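Local atomic coordinates of probable E3 ubiquitin-protein ligase HERC1 (PDB entry 4QT6), a protein that probably acts as an E3 ubiquitin ligase and carries the SPRY domain seen here, a beta-sandwich module that in relatives often binds protein partners. Residues 42-47 with 101-106; 76-81 with 96-101; 15-20 with 150-155. All coordinates share one frame; numbering follows the deposited sequence. Where two conformers were deposited one is given.

How the contacts relate
All three contacts belong to one SPRY beta-sandwich. Contacts 1 and 3 lie in the same seven-stranded sheet, their centres about 9 Å apart; strand 38-47 of contact 1 lies beside strand 150-154 of contact 3, Tyr44 O meeting Lys152 N at 2.8 Å in a probable hydrogen bond. Contact 2, also about 9 Å from contact 1 between centres, joins the other sheet to the loop leading into strand 103-109. It shares Gly101 with contact 1, and Phe98 CG lies 3.7 Å from Ile104 CD1. Contacts 2 and 3 do not touch, with centres about 15 Å apart. Bound formamide molecules sit beside all three contacts.

Contact 1: residues 42-47 with 101-106; sequences KFYIVK and GDFITC. With ARF (formamide), chain E.
Tyr44 sets one ring corner squarely over its neighbour: its CD1 lies 3.5 Å above the centre of the Phe103 ring, yet the two ring planes are inclined at 44°. The two residues form a non-hydrogen-bonded pair of antiparallel strands. Tyr44 CG lies anti to the backbone N (chi1 173°), and beyond CD1 the ring rests its CE1 3.4 Å from Gly101 O. Along the same face of the sheet the extended Lys42 brings CD to 4.0 Å from Phe103 CD2. Its NZ is hydrogen-bonded to Met158 O and too distant from the ring for more than a faint cation-pi pull, while Lys42 CE passes 3.4 Å from Thr105 OG1. An alanine in place of Phe103 would probably leave Tyr44 CD1 and Lys42 CD without the ring they lie against, and leave the tyrosine ring freer to turn.

On the opposite face, inside the beta-sandwich, Cys106 SG comes 3.7 Å from Phe43 CD2 in an oblique sulfur-aromatic contact. Phe43 continues onto Val151 and Ile153 of the next strand, and Ile104 reaches Phe98 and Phe117. The backbones join through reciprocal bonds between Phe43 and Ile104. Ahead of strand 103-109, Asp102 O accepts Ile45 N and Gly101 N reaches Ile45 O at 2.8 Å, while the Asp102 carboxylate turns away, to Thr99 N and Asn120 ND2. The chemistry thus differs by face: an apolar, sulfur-bearing side is buried in the sandwich, while the other mixes aromatic rings with a lysine and a threonine, and backbone bonds carry the polar join between the strands.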
loop_
_atom_site.group_PDB
_atom_site.type_symbol
_atom_site.label_atom_id
_atom_site.label_comp_id
_atom_site.label_asym_id
_atom_site.label_seq_id
_atom_site.Cartn_x
_atom_site.Cartn_y
_atom_site.Cartn_z
ATOM N N LYS A 42 3.606 8.634 -3.630
ATOM C CA LYS A 42 2.172 8.513 -3.794
ATOM C C LYS A 42 1.781 7.231 -4.503
ATOM O O LYS A 42 2.528 6.696 -5.296
ATOM C CB LYS A 42 1.598 9.707 -4.574
ATOM C CG LYS A 42 1.786 11.033 -3.881
ATOM C CD LYS A 42 1.177 12.160 -4.670
ATOM C CE LYS A 42 1.280 13.464 -3.912
ATOM N NZ LYS A 42 0.959 14.612 -4.797
ATOM N N PHE A 43 0.613 6.712 -4.136
ATOM C CA PHE A 43 -0.074 5.721 -4.949
ATOM C C PHE A 43 -1.233 6.389 -5.640
ATOM O O PHE A 43 -1.906 7.228 -5.040
ATOM C CB PHE A 43 -0.590 4.575 -4.096
ATOM C CG PHE A 43 0.489 3.653 -3.589
ATOM C CD1 PHE A 43 1.231 2.898 -4.480
ATOM C CD2 PHE A 43 0.701 3.485 -2.246
ATOM C CE1 PHE A 43 2.205 2.027 -4.032
ATOM C CE2 PHE A 43 1.668 2.593 -1.788
ATOM C CZ PHE A 43 2.388 1.856 -2.679
ATOM N N TYR A 44 -1.460 6.022 -6.906
ATOM C CA TYR A 44 -2.586 6.531 -7.672
ATOM C C TYR A 44 -3.427 5.325 -8.079
ATOM O O TYR A 44 -2.902 4.335 -8.624
ATOM C CB TYR A 44 -2.099 7.299 -8.889
ATOM C CG TYR A 44 -3.216 7.709 -9.795
ATOM C CD1 TYR A 44 -4.091 8.720 -9.421
ATOM C CD2 TYR A 44 -3.413 7.071 -11.011
ATOM C CE1 TYR A 44 -5.134 9.103 -10.256
ATOM C CE2 TYR A 44 -4.460 7.439 -11.843
ATOM C CZ TYR A 44 -5.311 8.456 -11.452
ATOM O OH TYR A 44 -6.348 8.858 -12.279
ATOM N N ILE A 45 -4.718 5.382 -7.775
ATOM C CA ILE A 45 -5.603 4.246 -8.035
ATOM C C ILE A 45 -6.110 4.298 -9.488
ATOM O O ILE A 45 -7.009 5.076 -9.852
ATOM C CB ILE A 45 -6.776 4.136 -7.030
ATOM C CG1 ILE A 45 -6.295 4.304 -5.574
ATOM C CG2 ILE A 45 -7.503 2.822 -7.220
ATOM C CD1 ILE A 45 -5.261 3.321 -5.102
ATOM N N VAL A 46 -5.492 3.476 -10.329
ATOM C CA VAL A 46 -5.773 3.513 -11.772
ATOM C C VAL A 46 -7.136 2.895 -12.089
ATOM O O VAL A 46 -7.907 3.428 -12.914
ATOM C CB VAL A 46 -4.657 2.811 -12.575
ATOM C CG1 VAL A 46 -5.054 2.655 -14.027
ATOM C CG2 VAL A 46 -3.347 3.597 -12.507
ATOM N N LYS A 47 -7.395 1.738 -11.505
ATOM C CA LYS A 47 -8.588 0.957 -11.792
ATOM C C LYS A 47 -9.053 0.277 -10.509
ATOM O O LYS A 47 -8.284 -0.421 -9.836
ATOM C CB LYS A 47 -8.297 -0.074 -12.890
ATOM C CG LYS A 47 -9.479 -0.953 -13.292
ATOM C CD LYS A 47 -10.623 -0.140 -13.862
ATOM C CE LYS A 47 -11.867 -0.994 -14.129
ATOM N NZ LYS A 47 -12.549 -1.484 -12.888
ATOM N N GLY A 101 -8.987 6.880 -9.203
ATOM C CA GLY A 101 -8.747 8.283 -9.475
ATOM C C GLY A 101 -8.200 9.094 -8.317
ATOM O O GLY A 101 -7.832 10.265 -8.507
ATOM N N ASP A 102 -8.119 8.491 -7.132
ATOM C CA ASP A 102 -7.523 9.145 -5.966
ATOM C C ASP A 102 -6.011 8.881 -5.867
ATOM O O ASP A 102 -5.487 7.837 -6.334
ATOM C CB ASP A 102 -8.173 8.664 -4.662
ATOM C CG ASP A 102 -9.625 9.102 -4.521
ATOM O OD1 ASP A 102 -9.941 10.209 -5.000
ATOM O OD2 ASP A 102 -10.422 8.351 -3.901
ATOM N N PHE A 103 -5.338 9.857 -5.277
ATOM C CA PHE A 103 -3.937 9.761 -4.839
ATOM C C PHE A 103 -3.861 9.584 -3.346
ATOM O O PHE A 103 -4.556 10.299 -2.609
ATOM C CB PHE A 103 -3.170 11.047 -5.123
ATOM C CG PHE A 103 -2.861 11.287 -6.562
ATOM C CD1 PHE A 103 -3.743 11.999 -7.356
ATOM C CD2 PHE A 103 -1.658 10.869 -7.108
ATOM C CE1 PHE A 103 -3.444 12.249 -8.689
ATOM C CE2 PHE A 103 -1.349 11.121 -8.419
ATOM C CZ PHE A 103 -2.244 11.814 -9.216
ATOM N N ILE A 104 -2.999 8.667 -2.890
ATOM C CA ILE A 104 -2.693 8.523 -1.460
ATOM C C ILE A 104 -1.216 8.852 -1.299
ATOM O O ILE A 104 -0.364 8.162 -1.807
ATOM C CB ILE A 104 -3.019 7.108 -0.910
ATOM C CG1 ILE A 104 -4.512 6.787 -1.068
ATOM C CG2 ILE A 104 -2.554 6.969 0.542
ATOM C CD1 ILE A 104 -5.423 7.751 -0.330
ATOM N N THR A 105 -0.930 9.925 -0.581
ATOM C CA THR A 105 0.430 10.240 -0.181
ATOM C C THR A 105 0.801 9.370 0.999
ATOM O O THR A 105 0.034 9.258 1.967
ATOM C CB THR A 105 0.556 11.716 0.233
ATOM O OG1 THR A 105 0.150 12.563 -0.860
ATOM C CG2 THR A 105 1.968 12.053 0.662
ATOM N N CYS A 106 1.988 8.775 0.939
ATOM C CA CYS A 106 2.494 7.930 2.000
ATOM C C CYS A 106 3.773 8.568 2.495
ATOM O O CYS A 106 4.626 8.961 1.699
ATOM C CB CYS A 106 2.799 6.525 1.469
ATOM S SG CYS A 106 1.404 5.760 0.587
HETATM N N ARF E . -4.485 13.858 -11.926
HETATM C C ARF E . -4.026 12.693 -12.402
HETATM O O ARF E . -2.850 12.609 -12.663
#

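Contact 2: residues 76-81 with 96-101; sequences WLYRAY and SSFTQG. With ARF (formamide), chain B; ARF (formamide), chain C.
In the loop that leads from strand 93-94 to strand 103-109, Phe98 turns its ring onto Tyr78, near the end of strand 75-79, and Ala80 just beyond it. Phe98 CE1 lies 3.4 Å above the centre of the Tyr78 ring, the edge of the phenylalanine toward the face of the tyrosine in a tilted edge-to-face contact, planes at 57°. Ala80 CA covers one face of the Phe98 ring, 3.5 Å from its centroid in a CH-pi contact, and Ala80 CB leans on CE2. The backbone ties the same pair, Phe98 N giving a bond to Ala80 O at 2.9 Å.

In the SPRY beta-sandwich this ring lies between the two sheets, touching Val57 of strand 55-60 and Ile45 of strand 38-47. The tyrosine beside it also stacks on Phe117. Its hydroxyl donates to Ser96 O at 2.6 Å and accepts a bond from the nitrogen of a formamide, N to Tyr78 OH 2.9 Å. The oxygen of that formamide takes Ser96 N at 3.0 Å, so the small amide spans the two segments. A second formamide lies over one face of the Tyr81 ring, its oxygen bound by Arg79 NH2 at 3.0 Å, while Arg79 NH1 is hydrogen-bonded to Tyr86 OH and NE to Tyr143 OH.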
loop_
_atom_site.group_PDB
_atom_site.type_symbol
_atom_site.label_atom_id
_atom_site.label_comp_id
_atom_site.label_asym_id
_atom_site.label_seq_id
_atom_site.Cartn_x
_atom_site.Cartn_y
_atom_site.Cartn_z
ATOM N N TRP A 76 1.910 -2.956 6.773
ATOM C CA TRP A 76 1.149 -1.890 7.403
ATOM C C TRP A 76 0.257 -1.343 6.300
ATOM O O TRP A 76 0.754 -0.800 5.295
ATOM C CB TRP A 76 2.079 -0.780 7.903
ATOM C CG TRP A 76 2.834 -1.041 9.182
ATOM C CD1 TRP A 76 2.533 -0.519 10.413
ATOM C CD2 TRP A 76 4.024 -1.813 9.360
ATOM N NE1 TRP A 76 3.430 -0.948 11.335
ATOM C CE2 TRP A 76 4.375 -1.725 10.731
ATOM C CE3 TRP A 76 4.813 -2.603 8.519
ATOM C CZ2 TRP A 76 5.480 -2.381 11.254
ATOM C CZ3 TRP A 76 5.921 -3.245 9.049
ATOM C CH2 TRP A 76 6.252 -3.116 10.404
ATOM N N LEU A 77 -1.053 -1.503 6.438
ATOM C CA LEU A 77 -1.948 -1.343 5.302
ATOM C C LEU A 77 -3.092 -0.392 5.564
ATOM O O LEU A 77 -3.593 -0.273 6.689
ATOM C CB LEU A 77 -2.509 -2.691 4.876
ATOM C CG LEU A 77 -1.503 -3.705 4.378
ATOM C CD1 LEU A 77 -2.155 -5.073 4.206
ATOM C CD2 LEU A 77 -0.860 -3.240 3.075
ATOM N N TYR A 78 -3.545 0.232 4.486
ATOM C CA TYR A 78 -4.605 1.233 4.474
ATOM C C TYR A 78 -5.584 0.806 3.373
ATOM O O TYR A 78 -5.233 0.660 2.189
ATOM C CB TYR A 78 -3.966 2.627 4.259
ATOM C CG TYR A 78 -4.836 3.836 4.053
ATOM C CD1 TYR A 78 -6.076 3.947 4.667
ATOM C CD2 TYR A 78 -4.360 4.938 3.328
ATOM C CE1 TYR A 78 -6.859 5.080 4.471
ATOM C CE2 TYR A 78 -5.130 6.075 3.145
ATOM C CZ TYR A 78 -6.376 6.146 3.737
ATOM O OH TYR A 78 -7.138 7.289 3.532
ATOM N N ARG A 79 -6.822 0.558 3.793
ATOM C CA ARG A 79 -7.837 -0.099 2.957
ATOM C C ARG A 79 -8.749 0.894 2.225
ATOM O O ARG A 79 -9.385 1.766 2.857
ATOM C CB ARG A 79 -8.654 -1.031 3.861
ATOM C CG ARG A 79 -9.757 -1.818 3.194
ATOM C CD ARG A 79 -10.387 -2.755 4.216
ATOM N NE ARG A 79 -11.619 -3.376 3.742
ATOM C CZ ARG A 79 -12.589 -3.836 4.537
ATOM N NH1 ARG A 79 -12.486 -3.739 5.870
ATOM N NH2 ARG A 79 -13.670 -4.384 3.993
ATOM N N ALA A 80 -8.833 0.749 0.893
ATOM C CA ALA A 80 -9.564 1.673 0.054
ATOM C C ALA A 80 -11.041 1.737 0.441
ATOM O O ALA A 80 -11.604 2.819 0.598
ATOM C CB ALA A 80 -9.424 1.271 -1.400
ATOM N N TYR A 81 -11.641 0.567 0.603
ATOM C CA TYR A 81 -13.100 0.458 0.722
ATOM C C TYR A 81 -13.664 1.221 1.919
ATOM O O TYR A 81 -14.703 1.855 1.799
ATOM C CB TYR A 81 -13.501 -1.010 0.819
ATOM C CG TYR A 81 -14.964 -1.208 1.142
ATOM C CD1 TYR A 81 -15.926 -0.962 0.188
ATOM C CD2 TYR A 81 -15.372 -1.588 2.409
ATOM C CE1 TYR A 81 -17.271 -1.115 0.475
ATOM C CE2 TYR A 81 -16.722 -1.750 2.710
ATOM C CZ TYR A 81 -17.661 -1.519 1.726
ATOM O OH TYR A 81 -19.018 -1.670 1.990
ATOM N N SER A 96 -9.800 8.290 5.677
ATOM C CA SER A 96 -10.763 8.388 4.594
ATOM C C SER A 96 -10.709 7.145 3.714
ATOM O O SER A 96 -9.649 6.559 3.521
ATOM C CB SER A 96 -10.501 9.622 3.729
ATOM O OG SER A 96 -10.620 10.821 4.494
ATOM N N SER A 97 -11.859 6.753 3.187
ATOM C CA SER A 97 -11.902 5.762 2.125
ATOM C C SER A 97 -11.305 6.379 0.862
ATOM O O SER A 97 -11.166 7.596 0.760
ATOM C CB SER A 97 -13.342 5.304 1.863
ATOM O OG SER A 97 -14.139 6.382 1.413
ATOM N N PHE A 98 -10.916 5.539 -0.087
ATOM C CA PHE A 98 -10.427 6.043 -1.360
ATOM C C PHE A 98 -10.747 5.058 -2.467
ATOM O O PHE A 98 -11.126 3.910 -2.201
ATOM C CB PHE A 98 -8.929 6.394 -1.295
ATOM C CG PHE A 98 -8.037 5.251 -0.861
ATOM C CD1 PHE A 98 -7.804 5.010 0.483
ATOM C CD2 PHE A 98 -7.406 4.440 -1.789
ATOM C CE1 PHE A 98 -6.974 3.982 0.899
ATOM C CE2 PHE A 98 -6.572 3.407 -1.379
ATOM C CZ PHE A 98 -6.359 3.167 -0.040
ATOM N N THR A 99 -10.623 5.512 -3.707
ATOM C CA THR A 99 -11.056 4.715 -4.853
ATOM C C THR A 99 -10.339 5.145 -6.116
ATOM O O THR A 99 -9.374 5.957 -6.083
ATOM C CB THR A 99 -12.602 4.800 -5.026
ATOM O OG1 THR A 99 -13.058 3.782 -5.935
ATOM C CG2 THR A 99 -13.024 6.163 -5.487
ATOM N N GLN A 100 -10.795 4.586 -7.240
ATOM C CA GLN A 100 -10.249 4.918 -8.548
ATOM C C GLN A 100 -10.139 6.420 -8.733
ATOM O O GLN A 100 -11.090 7.159 -8.453
ATOM C CB GLN A 100 -11.160 4.334 -9.626
ATOM C CG GLN A 100 -10.602 4.475 -11.022
ATOM C CD GLN A 100 -11.366 3.662 -12.048
ATOM O OE1 GLN A 100 -11.618 2.471 -11.861
ATOM N NE2 GLN A 100 -11.709 4.302 -13.171
ATOM N N GLY A 101 -8.987 6.880 -9.203
ATOM C CA GLY A 101 -8.747 8.283 -9.475
ATOM C C GLY A 101 -8.200 9.094 -8.317
ATOM O O GLY A 101 -7.832 10.265 -8.507
HETATM N N ARF B . -15.264 -4.210 -0.765
HETATM C C ARF B . -15.113 -4.479 0.530
HETATM O O ARF B . -14.002 -4.516 1.036
HETATM N N ARF C . -5.984 9.676 4.700
HETATM C C ARF C . -6.596 10.620 5.425
HETATM O O ARF C . -7.779 10.489 5.711
#

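Contact 3: residues 15-20 with 150-155; sequences GQILTH and KVKICD. With ARF (formamide), chain F.
Leu18 N reaches Val151 O at 2.8 Å in an almost straight hydrogen bond (171° at the hydrogen), and Val151 N returns the bond to Leu18 O. This hydrogen-bonded pair joins strands 17-20 and 150-154, antiparallel neighbours in the seven-stranded sheet of the SPRY sandwich. Leu18 and Val151 turn their side chains to the interior, where both meet Val140 of the other sheet. Just before strand 17-20, Gln16 O accepts Ile153 N at 3.0 Å and also receives a CA-H contact from Lys152.

The other face carries longer side chains. Lys150 runs out alongside Thr19, with CG of the lysine 3.4 Å from Thr19 OG1. Both end on Glu13: Lys150 NZ in a salt bridge, Thr19 OG1 in a hydrogen bond. Ile17 CG1 packs at 3.9 Å on Lys152 CB. Lys152 then runs out fully extended alongside Gln16, where its NZ makes a weak bond to Gln16 OE1. Back on the inner side, Ile153 has CD1 anti to CA (chi2 170°), and this methyl comes 3.5 Å from the carbon of a formamide hydrogen-bonded to Gly1 N and Tyr39 OH.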
loop_
_atom_site.group_PDB
_atom_site.type_symbol
_atom_site.label_atom_id
_atom_site.label_comp_id
_atom_site.label_asym_id
_atom_site.label_seq_id
_atom_site.Cartn_x
_atom_site.Cartn_y
_atom_site.Cartn_z
ATOM N N GLY A 15 6.438 -1.299 -15.553
ATOM C CA GLY A 15 7.204 -0.907 -14.383
ATOM C C GLY A 15 6.464 -0.180 -13.273
ATOM O O GLY A 15 6.689 -0.478 -12.096
ATOM N N GLN A 16 5.620 0.779 -13.641
ATOM C CA GLN A 16 5.024 1.765 -12.720
ATOM C C GLN A 16 3.711 1.289 -12.123
ATOM O O GLN A 16 3.223 1.880 -11.158
ATOM C CB GLN A 16 4.705 3.067 -13.492
ATOM C CG GLN A 16 5.843 3.701 -14.287
ATOM C CD GLN A 16 5.392 4.951 -15.067
ATOM O OE1 GLN A 16 4.195 5.172 -15.307
ATOM N NE2 GLN A 16 6.351 5.751 -15.497
ATOM N N ILE A 17 3.092 0.288 -12.732
ATOM C CA ILE A 17 1.757 -0.132 -12.325
ATOM C C ILE A 17 1.761 -1.570 -11.855
ATOM O O ILE A 17 2.429 -2.432 -12.436
ATOM C CB ILE A 17 0.740 0.094 -13.467
ATOM C CG1 ILE A 17 0.507 1.610 -13.617
ATOM C CG2 ILE A 17 -0.598 -0.614 -13.251
ATOM C CD1 ILE A 17 -0.165 1.979 -14.913
ATOM N N LEU A 18 1.005 -1.827 -10.787
ATOM C CA LEU A 18 0.782 -3.179 -10.327
ATOM C C LEU A 18 -0.662 -3.529 -10.634
ATOM O O LEU A 18 -1.597 -2.808 -10.227
ATOM C CB LEU A 18 1.050 -3.319 -8.821
ATOM C CG LEU A 18 0.990 -4.752 -8.292
ATOM C CD1 LEU A 18 2.233 -5.510 -8.691
ATOM C CD2 LEU A 18 0.819 -4.753 -6.768
ATOM N N THR A 19 -0.838 -4.633 -11.356
ATOM C CA THR A 19 -2.150 -5.095 -11.760
ATOM C C THR A 19 -2.478 -6.413 -11.090
ATOM O O THR A 19 -1.665 -7.336 -11.111
ATOM C CB THR A 19 -2.200 -5.246 -13.301
ATOM O OG1 THR A 19 -1.983 -3.964 -13.896
ATOM C CG2 THR A 19 -3.541 -5.844 -13.761
ATOM N N HIS A 20 -3.677 -6.508 -10.510
ATOM C CA HIS A 20 -4.085 -7.712 -9.823
ATOM C C HIS A 20 -4.376 -8.757 -10.897
ATOM O O HIS A 20 -5.155 -8.496 -11.812
ATOM C CB HIS A 20 -5.325 -7.456 -8.982
ATOM C CG HIS A 20 -5.744 -8.622 -8.162
ATOM N ND1 HIS A 20 -7.005 -8.723 -7.606
ATOM C CD2 HIS A 20 -5.077 -9.740 -7.790
ATOM C CE1 HIS A 20 -7.083 -9.843 -6.915
ATOM N NE2 HIS A 20 -5.941 -10.491 -7.033
ATOM N N LYS A 150 -5.822 -1.939 -10.563
ATOM C CA LYS A 150 -4.514 -1.407 -10.958
ATOM C C LYS A 150 -4.118 -0.212 -10.108
ATOM O O LYS A 150 -4.924 0.697 -9.892
ATOM C CB LYS A 150 -4.496 -0.979 -12.437
ATOM C CG LYS A 150 -4.743 -2.092 -13.429
ATOM C CD LYS A 150 -4.522 -1.564 -14.836
ATOM C CE LYS A 150 -4.931 -2.615 -15.866
ATOM N NZ LYS A 150 -4.277 -2.444 -17.188
ATOM N N VAL A 151 -2.884 -0.218 -9.614
ATOM C CA VAL A 151 -2.351 0.891 -8.800
ATOM C C VAL A 151 -1.010 1.327 -9.363
ATOM O O VAL A 151 -0.136 0.491 -9.627
ATOM C CB VAL A 151 -2.179 0.459 -7.318
ATOM C CG1 VAL A 151 -1.617 1.586 -6.448
ATOM C CG2 VAL A 151 -3.507 -0.026 -6.748
ATOM N N LYS A 152 -0.831 2.635 -9.500
ATOM C CA LYS A 152 0.413 3.217 -9.950
ATOM C C LYS A 152 1.215 3.755 -8.766
ATOM O O LYS A 152 0.654 4.423 -7.892
ATOM C CB LYS A 152 0.111 4.360 -10.922
ATOM C CG LYS A 152 1.335 5.058 -11.480
ATOM C CD LYS A 152 0.971 6.041 -12.575
ATOM C CE LYS A 152 2.210 6.762 -13.069
ATOM N NZ LYS A 152 1.991 7.525 -14.329
ATOM N N ILE A 153 2.520 3.499 -8.772
ATOM C CA ILE A 153 3.400 4.131 -7.805
ATOM C C ILE A 153 4.037 5.377 -8.440
ATOM O O ILE A 153 4.504 5.325 -9.579
ATOM C CB ILE A 153 4.431 3.113 -7.219
ATOM C CG1 ILE A 153 5.124 3.704 -5.981
ATOM C CG2 ILE A 153 5.423 2.641 -8.260
ATOM C CD1 ILE A 153 5.962 2.689 -5.210
ATOM N N CYS A 154 4.058 6.474 -7.692
ATOM C CA CYS A 154 4.385 7.822 -8.159
ATOM C C CYS A 154 5.313 8.555 -7.233
ATOM O O CYS A 154 5.285 8.346 -6.024
ATOM C CB CYS A 154 3.131 8.696 -8.123
ATOM S SG CYS A 154 1.761 8.114 -9.087
ATOM N N ASP A 155 6.083 9.471 -7.802
ATOM C CA ASP A 155 6.907 10.379 -7.017
ATOM C C ASP A 155 6.020 11.374 -6.271
ATOM O O ASP A 155 4.841 11.585 -6.606
ATOM C CB ASP A 155 7.909 11.112 -7.905
ATOM C CG ASP A 155 7.283 12.276 -8.657
ATOM O OD1 ASP A 155 7.229 13.399 -8.096
ATOM O OD2 ASP A 155 6.852 12.066 -9.807
HETATM N N ARF F . 9.446 3.848 -4.728
HETATM C C ARF F . 9.073 4.014 -6.009
HETATM O O ARF F . 9.108 3.048 -6.766
#